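Side-chain contacts in VC0179-like protein (Escherichia coli, PDB 4XJ6), which probably joins GTP and ATP into a cyclic GMP-AMP dinucleotide, as a bacterial homologue of cyclic GMP-AMP synthase: residues A52-R57 with R66-K71; E332-V337 with H358-V363. All coordinates share one frame; numbering follows the deposited sequence.

How the contacts relate
Contacts 1 and 2 lie on opposite sides of the chain's centre, their own centres about 51 Å apart and their nearest atoms about 39 Å apart. Along the chain they come in series: contact 1 joins the end of helix 24-57 to helix 62-69, and contact 2 much later joins helix 318-335 to helix 357-377. The two share no helix. Both segments of contact 2 lie within the C-terminal domain of the cyclic GMP-AMP synthase family, with the side chain of F333 about 11 Å from a bound 3'-deoxy-GTP, whereas contact 1 is a surface contact centred about 34 Å from the chain's centre. Each ties together consecutive helices, through a short loop in contact 1 and a longer connection in contact 2.

Contact 1. Residues A52-R57 with R66-K71; sequences AIDVRR and RLKLEK
The carboxylate of D54 is the one flat group that meets the other segment, and it does so through OD2 alone: the ammonium of K68 comes to that oxygen obliquely, well above the carboxylate plane and not in it. OD2 lies 3.9 Å from K68 NZ, a long salt bridge, and 4.1 Å from K68 CE; no hydrogen bond accompanies it. The two side chains cross at about a right angle. K68 runs out extended as far as CE and then bends at its last torsion (chi4 -68°), which turns the ammonium aside instead of carrying it straight on. The attraction is therefore probably mainly electrostatic and weak, at a partly exposed place where water would be expected to screen it. Only 65 Å² is buried between the segments, and the CA atoms of D54 and K68 remain 9.7 Å apart. Around the pair, L60 touches both D54 and K68, Q58 touches K68, and V51 of helix 24-57 meets K68 and L69. Elsewhere round helix 24-57, R56 forms salt bridges with D94 and D98 of helix 94-102. These are two consecutive helices joined by a short loop, residues 58-61, with a loose ion pair laid across the surface.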
loop_
_atom_site.group_PDB
_atom_site.type_symbol
_atom_site.label_atom_id
_atom_site.label_comp_id
_atom_site.label_asym_id
_atom_site.label_seq_id
_atom_site.Cartn_x
_atom_site.Cartn_y
_atom_site.Cartn_z
ATOM N N ALA A 52 -4.709 -21.937 -22.308
ATOM C CA ALA A 52 -6.015 -22.328 -21.787
ATOM C C ALA A 52 -6.986 -22.616 -22.928
ATOM O O ALA A 52 -7.813 -23.520 -22.838
ATOM C CB ALA A 52 -6.569 -21.243 -20.874
ATOM N N ILE A 53 -6.875 -21.839 -24.002
ATOM C CA ILE A 53 -7.670 -22.077 -25.199
ATOM C C ILE A 53 -7.274 -23.400 -25.840
ATOM O O ILE A 53 -8.118 -24.261 -26.083
ATOM C CB ILE A 53 -7.502 -20.942 -26.236
ATOM C CG1 ILE A 53 -8.070 -19.633 -25.693
ATOM C CG2 ILE A 53 -8.194 -21.303 -27.538
ATOM C CD1 ILE A 53 -7.823 -18.434 -26.589
ATOM N N ASP A 54 -5.977 -23.554 -26.091
ATOM C CA ASP A 54 -5.441 -24.723 -26.781
ATOM C C ASP A 54 -5.735 -26.037 -26.058
ATOM O O ASP A 54 -5.834 -27.085 -26.698
ATOM C CB ASP A 54 -3.930 -24.571 -26.971
ATOM C CG ASP A 54 -3.565 -23.363 -27.816
ATOM O OD1 ASP A 54 -4.438 -22.867 -28.560
ATOM O OD2 ASP A 54 -2.403 -22.912 -27.738
ATOM N N VAL A 55 -5.865 -25.976 -24.733
ATOM C CA VAL A 55 -6.151 -27.159 -23.924
ATOM C C VAL A 55 -7.418 -27.867 -24.390
ATOM O O VAL A 55 -7.382 -29.042 -24.751
ATOM C CB VAL A 55 -6.297 -26.802 -22.425
ATOM C CG1 VAL A 55 -7.013 -27.914 -21.668
ATOM C CG2 VAL A 55 -4.938 -26.538 -21.807
ATOM N N ARG A 56 -8.534 -27.145 -24.394
ATOM C CA ARG A 56 -9.805 -27.735 -24.789
ATOM C C ARG A 56 -9.944 -27.754 -26.306
ATOM O O ARG A 56 -10.666 -28.581 -26.862
ATOM C CB ARG A 56 -10.978 -26.975 -24.161
ATOM C CG ARG A 56 -11.115 -25.532 -24.626
ATOM C CD ARG A 56 -12.579 -25.142 -24.739
ATOM N NE ARG A 56 -13.298 -25.380 -23.493
ATOM C CZ ARG A 56 -13.724 -24.419 -22.682
ATOM N NH1 ARG A 56 -13.512 -23.147 -22.989
ATOM N NH2 ARG A 56 -14.367 -24.731 -21.566
ATOM N N ARG A 57 -9.243 -26.845 -26.971
ATOM C CA ARG A 57 -9.322 -26.743 -28.420
ATOM C C ARG A 57 -8.594 -27.900 -29.096
ATOM O O ARG A 57 -9.133 -28.541 -29.997
ATOM C CB ARG A 57 -8.744 -25.409 -28.897
ATOM C CG ARG A 57 -9.108 -25.048 -30.324
ATOM C CD ARG A 57 -10.616 -25.005 -30.511
ATOM N NE ARG A 57 -11.253 -24.053 -29.609
ATOM C CZ ARG A 57 -12.568 -23.896 -29.499
ATOM N NH1 ARG A 57 -13.387 -24.633 -30.236
ATOM N NH2 ARG A 57 -13.063 -23.006 -28.651
ATOM N N ARG A 66 2.574 -28.119 -20.231
ATOM C CA ARG A 66 3.768 -27.673 -19.520
ATOM C C ARG A 66 4.833 -27.166 -20.486
ATOM O O ARG A 66 5.507 -26.169 -20.214
ATOM C CB ARG A 66 4.341 -28.806 -18.668
ATOM C CG ARG A 66 5.336 -28.343 -17.613
ATOM C CD ARG A 66 6.009 -29.521 -16.917
ATOM N NE ARG A 66 6.585 -29.129 -15.632
ATOM C CZ ARG A 66 7.834 -28.706 -15.460
ATOM N NH1 ARG A 66 8.656 -28.615 -16.493
ATOM N NH2 ARG A 66 8.260 -28.374 -14.249
ATOM N N LEU A 67 4.979 -27.858 -21.612
ATOM C CA LEU A 67 5.980 -27.508 -22.611
ATOM C C LEU A 67 5.635 -26.195 -23.308
ATOM O O LEU A 67 6.526 -25.431 -23.677
ATOM C CB LEU A 67 6.123 -28.634 -23.638
ATOM C CG LEU A 67 6.649 -29.967 -23.100
ATOM C CD1 LEU A 67 6.640 -31.030 -24.188
ATOM C CD2 LEU A 67 8.044 -29.796 -22.519
ATOM N N LYS A 68 4.344 -25.940 -23.491
ATOM C CA LYS A 68 3.889 -24.668 -24.044
ATOM C C LYS A 68 4.156 -23.525 -23.072
ATOM O O LYS A 68 4.610 -22.450 -23.468
ATOM C CB LYS A 68 2.399 -24.724 -24.381
ATOM C CG LYS A 68 2.085 -25.393 -25.705
ATOM C CD LYS A 68 0.588 -25.411 -25.967
ATOM C CE LYS A 68 0.270 -26.003 -27.332
ATOM N NZ LYS A 68 0.730 -25.124 -28.440
ATOM N N LEU A 69 3.867 -23.767 -21.797
ATOM C CA LEU A 69 4.074 -22.769 -20.754
ATOM C C LEU A 69 5.556 -22.437 -20.589
ATOM O O LEU A 69 5.914 -21.318 -20.217
ATOM C CB LEU A 69 3.488 -23.254 -19.426
ATOM C CG LEU A 69 1.962 -23.268 -19.316
ATOM C CD1 LEU A 69 1.531 -23.765 -17.944
ATOM C CD2 LEU A 69 1.379 -21.884 -19.604
ATOM N N GLU A 70 6.414 -23.411 -20.879
ATOM C CA GLU A 70 7.858 -23.212 -20.792
ATOM C C GLU A 70 8.404 -22.533 -22.042
ATOM O O GLU A 70 9.613 -22.496 -22.262
ATOM C CB GLU A 70 8.573 -24.544 -20.569
ATOM C CG GLU A 70 8.577 -25.029 -19.129
ATOM C CD GLU A 70 9.165 -26.421 -18.996
ATOM O OE1 GLU A 70 9.401 -27.066 -20.039
ATOM O OE2 GLU A 70 9.394 -26.871 -17.853
ATOM N N LYS A 71 7.503 -22.013 -22.867
ATOM C CA LYS A 71 7.883 -21.154 -23.979
ATOM C C LYS A 71 7.420 -19.735 -23.684
ATOM O O LYS A 71 7.680 -18.809 -24.454
ATOM C CB LYS A 71 7.281 -21.653 -25.295
ATOM C CG LYS A 71 7.780 -23.018 -25.727
ATOM C CD LYS A 71 7.020 -23.514 -26.946
ATOM C CE LYS A 71 7.346 -24.969 -27.246
ATOM N NZ LYS A 71 6.258 -25.636 -28.016
#

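Contact 2. Residues E332-V337 with H358-V363; sequences EFNRGV and HHRAIV
This is a partly buried helix-to-helix contact, polar on one flank and apolar on the other, between the end of helix 318-335 and the start of helix 357-377. On the polar flank R360 NH1 donates to N334 OD1 at 2.7 Å, with an N-H...O angle of 156°. The bond lies in the carbonyl plane of N334 and in the guanidinium plane, and the two flat groups are themselves nearly coplanar, 9° apart. A water completes the arrangement by accepting from N334 ND2 at 3.1 Å and from R360 NH2 at 2.6 Å, so amide and guanidinium are joined twice, once directly and once through water. R360 gets there by folding back, bent at its second torsion and again at the third (chi3 -56°), and V363 CB lies against one face of its guanidinium, off-centre toward the rim. NH1 also bonds H355 ND1, giving it a second partner. V363 splits its two methyls: CG1 packs 3.9 Å from N334 OD1, and CG2 reaches F333 CB at 4.3 Å. The F333 ring has V337 CG2 over the centre of one face and meets F349 edge-to-face. The whole joins two consecutive helices within the C-terminal domain of this cyclic GMP-AMP synthase-like protein.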
loop_
_atom_site.group_PDB
_atom_site.type_symbol
_atom_site.label_atom_id
_atom_site.label_comp_id
_atom_site.label_asym_id
_atom_site.label_seq_id
_atom_site.Cartn_x
_atom_site.Cartn_y
_atom_site.Cartn_z
ATOM N N GLU A 332 -5.603 7.034 21.253
ATOM C CA GLU A 332 -6.379 6.444 20.171
ATOM C C GLU A 332 -6.030 4.977 19.995
ATOM O O GLU A 332 -6.913 4.130 19.859
ATOM C CB GLU A 332 -6.142 7.192 18.863
ATOM C CG GLU A 332 -6.904 8.485 18.767
ATOM C CD GLU A 332 -8.393 8.287 18.952
ATOM O OE1 GLU A 332 -8.948 7.343 18.352
ATOM O OE2 GLU A 332 -9.005 9.068 19.705
ATOM N N PHE A 333 -4.733 4.686 19.999
ATOM C CA PHE A 333 -4.252 3.320 19.843
ATOM C C PHE A 333 -4.445 2.514 21.124
ATOM O O PHE A 333 -4.473 1.285 21.089
ATOM C CB PHE A 333 -2.781 3.321 19.423
ATOM C CG PHE A 333 -2.570 3.638 17.967
ATOM C CD1 PHE A 333 -2.714 4.929 17.497
ATOM C CD2 PHE A 333 -2.232 2.637 17.068
ATOM C CE1 PHE A 333 -2.527 5.219 16.157
ATOM C CE2 PHE A 333 -2.043 2.920 15.729
ATOM C CZ PHE A 333 -2.194 4.218 15.273
ATOM N N ASN A 334 -4.582 3.207 22.252
ATOM C CA ASN A 334 -4.919 2.553 23.513
ATOM C C ASN A 334 -6.391 2.167 23.544
ATOM O O ASN A 334 -6.771 1.163 24.144
ATOM C CB ASN A 334 -4.585 3.458 24.701
ATOM C CG ASN A 334 -3.134 3.349 25.120
ATOM O OD1 ASN A 334 -2.519 2.290 24.992
ATOM N ND2 ASN A 334 -2.580 4.443 25.628
ATOM N N ARG A 335 -7.217 2.978 22.891
ATOM C CA ARG A 335 -8.638 2.683 22.750
ATOM C C ARG A 335 -8.862 1.566 21.741
ATOM O O ARG A 335 -9.888 0.885 21.764
ATOM C CB ARG A 335 -9.412 3.923 22.306
ATOM C CG ARG A 335 -9.620 4.967 23.387
ATOM C CD ARG A 335 -10.412 6.145 22.841
ATOM N NE ARG A 335 -10.776 7.098 23.884
ATOM C CZ ARG A 335 -11.534 8.170 23.681
ATOM N NH1 ARG A 335 -12.011 8.426 22.470
ATOM N NH2 ARG A 335 -11.819 8.985 24.688
ATOM N N GLY A 336 -7.891 1.387 20.852
ATOM C CA GLY A 336 -8.030 0.458 19.747
ATOM C C GLY A 336 -8.485 1.213 18.516
ATOM O O GLY A 336 -9.340 2.095 18.604
ATOM N N VAL A 337 -7.902 0.881 17.369
ATOM C CA VAL A 337 -8.255 1.540 16.118
ATOM C C VAL A 337 -9.012 0.581 15.208
ATOM O O VAL A 337 -8.430 -0.338 14.635
ATOM C CB VAL A 337 -7.007 2.074 15.379
ATOM C CG1 VAL A 337 -7.420 2.856 14.142
ATOM C CG2 VAL A 337 -6.163 2.942 16.307
ATOM N N HIS A 358 4.723 -5.812 21.231
ATOM C CA HIS A 358 5.027 -5.110 19.990
ATOM C C HIS A 358 4.118 -3.899 19.828
ATOM O O HIS A 358 4.530 -2.861 19.309
ATOM C CB HIS A 358 4.883 -6.050 18.791
ATOM C CG HIS A 358 5.579 -7.365 18.966
ATOM N ND1 HIS A 358 4.907 -8.524 19.290
ATOM C CD2 HIS A 358 6.886 -7.705 18.864
ATOM C CE1 HIS A 358 5.769 -9.522 19.378
ATOM N NE2 HIS A 358 6.977 -9.050 19.125
ATOM N N HIS A 359 2.876 -4.040 20.279
ATOM C CA HIS A 359 1.930 -2.933 20.266
ATOM C C HIS A 359 2.374 -1.828 21.217
ATOM O O HIS A 359 2.290 -0.645 20.893
ATOM C CB HIS A 359 0.524 -3.414 20.643
ATOM C CG HIS A 359 -0.104 -4.314 19.624
ATOM N ND1 HIS A 359 -0.411 -5.633 19.883
ATOM C CD2 HIS A 359 -0.498 -4.080 18.350
ATOM C CE1 HIS A 359 -0.961 -6.174 18.812
ATOM N NE2 HIS A 359 -1.026 -5.253 17.866
ATOM N N ARG A 360 2.841 -2.225 22.396
ATOM C CA ARG A 360 3.279 -1.274 23.413
ATOM C C ARG A 360 4.482 -0.465 22.942
ATOM O O ARG A 360 4.578 0.730 23.218
ATOM C CB ARG A 360 3.613 -1.996 24.723
ATOM C CG ARG A 360 2.417 -2.648 25.401
ATOM C CD ARG A 360 1.221 -1.708 25.417
ATOM N NE ARG A 360 1.522 -0.432 26.059
ATOM C CZ ARG A 360 0.695 0.610 26.070
ATOM N NH1 ARG A 360 -0.484 0.529 25.470
ATOM N NH2 ARG A 360 1.047 1.733 26.679
ATOM N N ALA A 361 5.392 -1.120 22.227
ATOM C CA ALA A 361 6.570 -0.451 21.686
ATOM C C ALA A 361 6.156 0.686 20.760
ATOM O O ALA A 361 6.769 1.753 20.753
ATOM C CB ALA A 361 7.455 -1.441 20.951
ATOM N N ILE A 362 5.104 0.446 19.985
ATOM C CA ILE A 362 4.560 1.451 19.081
ATOM C C ILE A 362 3.950 2.623 19.852
ATOM O O ILE A 362 4.227 3.786 19.555
ATOM C CB ILE A 362 3.489 0.843 18.150
ATOM C CG1 ILE A 362 4.122 -0.174 17.197
ATOM C CG2 ILE A 362 2.785 1.933 17.369
ATOM C CD1 ILE A 362 3.125 -0.854 16.284
ATOM N N VAL A 363 3.129 2.306 20.849
ATOM C CA VAL A 363 2.431 3.318 21.637
ATOM C C VAL A 363 3.407 4.172 22.445
ATOM O O VAL A 363 3.240 5.387 22.550
ATOM C CB VAL A 363 1.409 2.675 22.594
ATOM C CG1 VAL A 363 0.667 3.741 23.388
ATOM C CG2 VAL A 363 0.424 1.811 21.815
HETATM O O HOH W 1 -0.003 4.046 27.260
#